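ESX-1 secretion system protein EccA1 (Mycobacterium tuberculosis, PDB 4F3V) is the N-terminal TPR domain of an ATPase that may power export of ESX-1 virulence factors such as EsxA and EsxB. Local coordinates at residues D156-A161 and G174-V179. Numbering follows the deposited sequence.
Sequences DQVKSA and GVAHGV
Ala176 meets Val158 through a single pair of methyl carbons, Ala176 CB lying 4.2 Å from Val158 CG1. Both are buried, and a side chain as small as alanine is consistent with the close approach of helix 167-183 to the end of helix 151-158; the same methyl also touches Val154 one turn earlier on that helix. One residue on, His177 makes the wider contact. Its CB packs 3.8 Å from Val158 CG2, the other branch of the valine, so the two methyls of one beta-branched residue serve two successive positions of the facing helix. With CG anti to the backbone N (chi1 -160°), the imidazole reaches past the valine to Lys159, where CE1 comes within 4.2 Å of the backbone CA. The lysine's own chain leads away, and its NZ forms a long salt bridge to Asp156. A polar ring suits this partly exposed border: a water in the plane of the ring, at its edge, is hydrogen-bonded to His177 ND1 (2.7 Å) and donates to Val158 O, bridging the two segments. That carbonyl also accepts the bond from Ala161 N that closes a type I turn. Glu189 and Arg193 of helix 187-198 also touch the histidine. Two antiparallel helices joined by a short connection, here packed through a valine against an alanine and a histidine, are characteristic of the helical hairpins of tetratricopeptide-repeat domains, the class to which this N-terminal domain belongs.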
loop_
_atom_site.group_PDB
_atom_site.type_symbol
_atom_site.label_atom_id
_atom_site.label_comp_id
_atom_site.label_asym_id
_atom_site.label_seq_id
_atom_site.Cartn_x
_atom_site.Cartn_y
_atom_site.Cartn_z
ATOM N N ASP A 156 -14.367 -10.014 1.290
ATOM C CA ASP A 156 -15.205 -9.482 2.371
ATOM C C ASP A 156 -15.016 -7.972 2.598
ATOM O O ASP A 156 -15.990 -7.253 2.852
ATOM C CB ASP A 156 -14.931 -10.189 3.717
ATOM C CG ASP A 156 -16.044 -11.114 4.119
ATOM O OD1 ASP A 156 -16.415 -12.004 3.307
ATOM O OD2 ASP A 156 -16.541 -10.950 5.256
ATOM N N GLN A 157 -13.766 -7.517 2.554
ATOM C CA GLN A 157 -13.463 -6.095 2.750
ATOM C C GLN A 157 -13.883 -5.165 1.601
ATOM O O GLN A 157 -14.257 -4.022 1.830
ATOM C CB GLN A 157 -11.968 -5.918 3.010
ATOM C CG GLN A 157 -11.525 -6.522 4.330
ATOM C CD GLN A 157 -12.188 -5.826 5.524
ATOM O OE1 GLN A 157 -12.307 -4.625 5.536
ATOM N NE2 GLN A 157 -12.598 -6.576 6.514
ATOM N N VAL A 158 -13.833 -5.647 0.368
ATOM C CA VAL A 158 -14.044 -4.759 -0.780
ATOM C C VAL A 158 -15.380 -4.957 -1.481
ATOM O O VAL A 158 -15.720 -4.173 -2.378
ATOM C CB VAL A 158 -12.924 -4.905 -1.820
ATOM C CG1 VAL A 158 -11.575 -4.560 -1.196
ATOM C CG2 VAL A 158 -12.926 -6.304 -2.450
ATOM N N LYS A 159 -16.157 -5.961 -1.061
ATOM C CA LYS A 159 -17.397 -6.304 -1.772
ATOM C C LYS A 159 -18.406 -5.166 -1.745
ATOM O O LYS A 159 -19.259 -5.086 -2.611
ATOM C CB LYS A 159 -18.028 -7.589 -1.239
ATOM C CG LYS A 159 -18.446 -7.562 0.235
ATOM C CD LYS A 159 -19.050 -8.912 0.660
ATOM C CE LYS A 159 -19.260 -9.028 2.174
ATOM N NZ LYS A 159 -19.711 -10.419 2.508
ATOM N N SER A 160 -18.290 -4.298 -0.746
ATOM C CA SER A 160 -19.122 -3.107 -0.573
ATOM C C SER A 160 -18.649 -1.846 -1.320
ATOM O O SER A 160 -19.182 -0.761 -1.075
ATOM C CB SER A 160 -19.091 -2.732 0.928
ATOM O OG SER A 160 -17.749 -2.429 1.347
ATOM N N ALA A 161 -17.638 -1.961 -2.176
ATOM C CA ALA A 161 -16.936 -0.788 -2.691
ATOM C C ALA A 161 -17.808 0.085 -3.599
ATOM O O ALA A 161 -17.517 1.259 -3.792
ATOM C CB ALA A 161 -15.669 -1.216 -3.411
ATOM N N GLY A 174 -12.103 -2.620 -6.752
ATOM C CA GLY A 174 -12.481 -3.483 -7.865
ATOM C C GLY A 174 -11.305 -4.296 -8.388
ATOM O O GLY A 174 -11.452 -5.478 -8.678
ATOM N N VAL A 175 -10.130 -3.673 -8.470
ATOM C CA VAL A 175 -8.912 -4.415 -8.780
ATOM C C VAL A 175 -8.639 -5.509 -7.738
ATOM O O VAL A 175 -8.370 -6.670 -8.091
ATOM C CB VAL A 175 -7.692 -3.489 -8.905
ATOM C CG1 VAL A 175 -6.442 -4.330 -9.220
ATOM C CG2 VAL A 175 -7.927 -2.443 -10.001
ATOM N N ALA A 176 -8.729 -5.161 -6.448
ATOM C CA ALA A 176 -8.517 -6.174 -5.383
ATOM C C ALA A 176 -9.513 -7.319 -5.472
ATOM O O ALA A 176 -9.147 -8.494 -5.291
ATOM C CB ALA A 176 -8.534 -5.540 -3.989
ATOM N N HIS A 177 -10.763 -6.987 -5.788
ATOM C CA HIS A 177 -11.821 -7.975 -5.901
ATOM C C HIS A 177 -11.493 -8.914 -7.076
ATOM O O HIS A 177 -11.590 -10.150 -6.964
ATOM C CB HIS A 177 -13.173 -7.271 -6.089
ATOM C CG HIS A 177 -14.375 -8.138 -5.737
ATOM N ND1 HIS A 177 -15.547 -7.627 -5.294
ATOM C CD2 HIS A 177 -14.549 -9.516 -5.787
ATOM C CE1 HIS A 177 -16.407 -8.633 -5.073
ATOM N NE2 HIS A 177 -15.790 -9.783 -5.376
ATOM N N GLY A 178 -11.051 -8.335 -8.199
ATOM C CA GLY A 178 -10.668 -9.124 -9.401
ATOM C C GLY A 178 -9.456 -10.002 -9.215
ATOM O O GLY A 178 -9.455 -11.155 -9.648
ATOM N N VAL A 179 -8.426 -9.465 -8.544
ATOM C CA VAL A 179 -7.246 -10.236 -8.196
ATOM C C VAL A 179 -7.589 -11.421 -7.287
ATOM O O VAL A 179 -7.121 -12.549 -7.518
ATOM C CB VAL A 179 -6.164 -9.330 -7.598
ATOM C CG1 VAL A 179 -5.047 -10.147 -6.967
ATOM C CG2 VAL A 179 -5.628 -8.384 -8.703
HETATM O O HOH W 1 -15.680 -4.932 -5.007
#